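Local structure of YfkN protein (Bacillus subtilis subsp. subtilis, 3GVE) at residues A[27-32]-A[330-335]. The protein belongs to the calcineurin-like phosphoesterase family and carries a manganese and a magnesium ion side by side in a shared two-metal site. Numbering follows the deposited sequence. Where two conformers were deposited one is given.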
ATOM      1  N   TYR A  27      11.043  -7.097   4.780  1.00 12.34           N
ATOM      2  CA  TYR A  27      11.039  -6.125   5.874  1.00 11.99           C
ATOM      3  C   TYR A  27      10.009  -5.019   5.666  1.00 11.96           C
ATOM      4  O   TYR A  27       9.911  -4.438   4.596  1.00 12.35           O
ATOM      5  CB  TYR A  27      12.437  -5.510   6.021  1.00 12.12           C
ATOM      6  CG  TYR A  27      12.694  -4.937   7.401  1.00 12.71           C
ATOM      7  CD1 TYR A  27      13.153  -5.746   8.434  1.00 12.72           C
ATOM      8  CD2 TYR A  27      12.450  -3.602   7.676  1.00 12.76           C
ATOM      9  CE1 TYR A  27      13.372  -5.231   9.692  1.00 13.46           C
ATOM     10  CE2 TYR A  27      12.683  -3.080   8.941  1.00 13.01           C
ATOM     11  CZ  TYR A  27      13.139  -3.912   9.930  1.00 13.58           C
ATOM     12  OH  TYR A  27      13.355  -3.431  11.202  1.00 16.00           O
ATOM     13  N   ASP A  28       9.257  -4.734   6.721  1.00 11.58           N
ATOM     14  CA  ASP A  28       8.289  -3.653   6.764  1.00 13.22           C
ATOM     15  C   ASP A  28       8.935  -2.474   7.492  1.00 12.84           C
ATOM     16  O   ASP A  28       9.106  -2.508   8.702  1.00 12.88           O
ATOM     17  CB  ASP A  28       7.025  -4.139   7.511  1.00 15.12           C
ATOM     18  CG  ASP A  28       6.000  -3.043   7.739  1.00 19.27           C
ATOM     19  OD1 ASP A  28       6.158  -1.946   7.236  1.00 20.75           O
ATOM     20  OD2 ASP A  28       5.023  -3.309   8.446  1.00 21.49           O
ATOM     21  N   TYR A  29       9.306  -1.438   6.758  1.00 12.72           N
ATOM     22  CA  TYR A  29       9.959  -0.279   7.363  1.00 12.79           C
ATOM     23  C   TYR A  29       9.017   0.561   8.219  1.00 14.80           C
ATOM     24  O   TYR A  29       9.480   1.312   9.057  1.00 17.01           O
ATOM     25  CB  TYR A  29      10.619   0.636   6.316  1.00 12.00           C
ATOM     26  CG  TYR A  29      11.807   0.006   5.597  1.00 11.49           C
ATOM     27  CD1 TYR A  29      13.027  -0.166   6.239  1.00 11.74           C
ATOM     28  CD2 TYR A  29      11.689  -0.433   4.282  1.00 11.35           C
ATOM     29  CE1 TYR A  29      14.087  -0.752   5.596  1.00 12.05           C
ATOM     30  CE2 TYR A  29      12.747  -1.011   3.638  1.00 11.99           C
ATOM     31  CZ  TYR A  29      13.946  -1.170   4.298  1.00 12.08           C
ATOM     32  OH  TYR A  29      15.007  -1.759   3.661  1.00 12.60           O
ATOM     33  N   TYR A  30       7.719   0.457   7.971  1.00 15.34           N
ATOM     34  CA  TYR A  30       6.731   1.240   8.719  1.00 16.95           C
ATOM     35  C   TYR A  30       6.501   0.659  10.106  1.00 17.27           C
ATOM     36  O   TYR A  30       6.662   1.389  11.069  1.00 18.46           O
ATOM     37  CB  TYR A  30       5.414   1.361   7.951  1.00 18.26           C
ATOM     38  CG  TYR A  30       5.624   1.695   6.493  1.00 19.50           C
ATOM     39  CD1 TYR A  30       5.467   0.732   5.539  1.00 20.39           C
ATOM     40  CD2 TYR A  30       5.992   2.968   6.084  1.00 21.20           C
ATOM     41  CE1 TYR A  30       5.674   1.008   4.205  1.00 20.48           C
ATOM     42  CE2 TYR A  30       6.204   3.254   4.740  1.00 21.33           C
ATOM     43  CZ  TYR A  30       6.036   2.264   3.815  1.00 20.07           C
ATOM     44  OH  TYR A  30       6.223   2.510   2.483  1.00 21.41           O
ATOM     45  N   SER A  31       6.277  -0.636  10.276  0.50 17.66           N
ATOM     46  CA  SER A  31       6.207  -1.225  11.601  0.50 19.02           C
ATOM     47  C   SER A  31       7.608  -1.472  12.176  0.50 17.67           C
ATOM     48  O   SER A  31       7.781  -1.714  13.353  0.50 18.25           O
ATOM     49  CB  SER A  31       5.406  -2.504  11.529  0.50 22.85           C
ATOM     50  OG  SER A  31       6.070  -3.442  10.748  0.50 25.54           O
ATOM     51  N   ASP A  32       8.671  -1.375  11.353  1.00 16.85           N
ATOM     52  CA  ASP A  32      10.076  -1.585  11.660  1.00 17.07           C
ATOM     53  C   ASP A  32      10.267  -3.005  12.144  1.00 15.96           C
ATOM     54  O   ASP A  32      10.798  -3.254  13.212  1.00 17.18           O
ATOM     55  CB  ASP A  32      10.579  -0.557  12.684  1.00 18.98           C
ATOM     56  CG  ASP A  32      12.077  -0.319  12.609  1.00 21.26           C
ATOM     57  OD1 ASP A  32      12.800  -1.077  11.960  1.00 19.60           O
ATOM     58  OD2 ASP A  32      12.521   0.671  13.215  1.00 24.42           O
ATOM     59  N   GLN A 330      24.044  -2.759   3.505  1.00 13.25           N
ATOM     60  CA  GLN A 330      24.468  -1.425   3.955  1.00 14.31           C
ATOM     61  C   GLN A 330      23.369  -0.396   3.695  1.00 12.93           C
ATOM     62  O   GLN A 330      23.070   0.418   4.526  1.00 12.79           O
ATOM     63  CB  GLN A 330      25.780  -0.979   3.306  1.00 16.95           C
ATOM     64  CG  GLN A 330      26.379   0.267   3.981  1.00 21.32           C
ATOM     65  CD  GLN A 330      26.487   0.099   5.498  1.00 24.52           C
ATOM     66  OE1 GLN A 330      27.173  -0.792   5.972  1.00 26.59           O
ATOM     67  NE2 GLN A 330      25.769   0.930   6.253  1.00 24.53           N
ATOM     68  N   THR A 331      22.776  -0.464   2.514  1.00 11.92           N
ATOM     69  CA  THR A 331      21.683   0.443   2.169  1.00 12.17           C
ATOM     70  C   THR A 331      20.479   0.241   3.089  1.00 12.40           C
ATOM     71  O   THR A 331      19.855   1.177   3.524  1.00 12.78           O
ATOM     72  CB  THR A 331      21.233   0.232   0.711  1.00 12.99           C
ATOM     73  OG1 THR A 331      22.336   0.463  -0.163  1.00 14.30           O
ATOM     74  CG2 THR A 331      20.093   1.188   0.352  1.00 13.27           C
ATOM     75  N   HIS A 332      20.162  -1.012   3.344  1.00 12.65           N
ATOM     76  CA  HIS A 332      19.089  -1.359   4.261  1.00 12.52           C
ATOM     77  C   HIS A 332      19.343  -0.779   5.657  1.00 12.31           C
ATOM     78  O   HIS A 332      18.469  -0.179   6.237  1.00 13.26           O
ATOM     79  CB  HIS A 332      18.929  -2.874   4.290  1.00 11.79           C
ATOM     80  CG  HIS A 332      17.980  -3.363   5.337  1.00 12.16           C
ATOM     81  ND1 HIS A 332      16.629  -3.095   5.317  1.00 12.44           N
ATOM     82  CD2 HIS A 332      18.203  -4.094   6.448  1.00 13.20           C
ATOM     83  CE1 HIS A 332      16.060  -3.656   6.365  1.00 12.61           C
ATOM     84  NE2 HIS A 332      16.993  -4.271   7.063  1.00 12.32           N
ATOM     85  N   GLN A 333      20.562  -0.937   6.158  1.00 12.83           N
ATOM     86  CA  GLN A 333      20.909  -0.381   7.478  1.00 13.77           C
ATOM     87  C   GLN A 333      20.872   1.141   7.481  1.00 13.63           C
ATOM     88  O   GLN A 333      20.417   1.735   8.438  1.00 14.19           O
ATOM     89  CB  GLN A 333      22.249  -0.922   7.969  1.00 14.68           C
ATOM     90  CG  GLN A 333      22.160  -2.410   8.249  1.00 16.72           C
ATOM     91  CD  GLN A 333      23.437  -3.004   8.740  1.00 18.36           C
ATOM     92  OE1 GLN A 333      24.375  -2.295   9.063  1.00 19.61           O
ATOM     93  NE2 GLN A 333      23.475  -4.314   8.812  1.00 19.38           N
ATOM     94  N   ASN A 334      21.291   1.757   6.386  1.00 14.04           N
ATOM     95  CA  ASN A 334      21.186   3.204   6.250  1.00 14.25           C
ATOM     96  C   ASN A 334      19.731   3.660   6.217  1.00 13.43           C
ATOM     97  O   ASN A 334      19.376   4.705   6.729  1.00 14.73           O
ATOM     98  CB  ASN A 334      21.922   3.687   4.985  1.00 16.16           C
ATOM     99  CG  ASN A 334      23.435   3.522   5.082  1.00 18.23           C
ATOM    100  OD1 ASN A 334      23.979   3.289   6.145  1.00 19.54           O
ATOM    101  ND2 ASN A 334      24.100   3.638   3.962  1.00 19.83           N
ATOM    102  N   THR A 335      18.889   2.851   5.585  1.00 13.30           N
ATOM    103  CA  THR A 335      17.464   3.132   5.536  1.00 13.43           C
ATOM    104  C   THR A 335      16.817   3.039   6.930  1.00 14.31           C
ATOM    105  O   THR A 335      15.996   3.857   7.285  1.00 15.19           O
ATOM    106  CB  THR A 335      16.754   2.216   4.517  1.00 12.90           C
ATOM    107  OG1 THR A 335      17.278   2.491   3.217  1.00 13.12           O
ATOM    108  CG2 THR A 335      15.254   2.458   4.494  1.00 12.94           C
TER
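Y27, Y29 and H332 form an aromatic cluster where the short β-hairpin of strands 27-28 and 33-34 lies against the C-terminal helix 322-340 of this calcineurin-like phosphoesterase. The imidazole of H332 points its CE1 edge at one face of the Y27 ring, a T-shaped pair with planes at 79°. CE1 comes within 3.7 Å of Y27 CG. With CG anti to the backbone N (chi1 172°), the ring of H332 swings from the helix toward both tyrosines. Its ND1 also meets Y29 OH at 2.7 Å, a hydrogen bond whose proton may sit on the oxygen or the nitrogen, so the imidazole is held by a tyrosine face and a tyrosine hydroxyl. The Y29 ring is sandwiched: T335 CG2 makes a CH-pi contact 3.9 Å from the ring centroid, while Y27 CD2 sits over the opposite face. L71 of helix 70-85 and L336 also pack on Y29. Across the hairpin turn, D32 forms a salt bridge through OD2 to R340, and its OD1 accepts a bond from Y27 OH. Within the helix, T335 OG1 bonds T331 O at 2.9 Å, from the face of the T331 carbonyl plane opposite to T335 N.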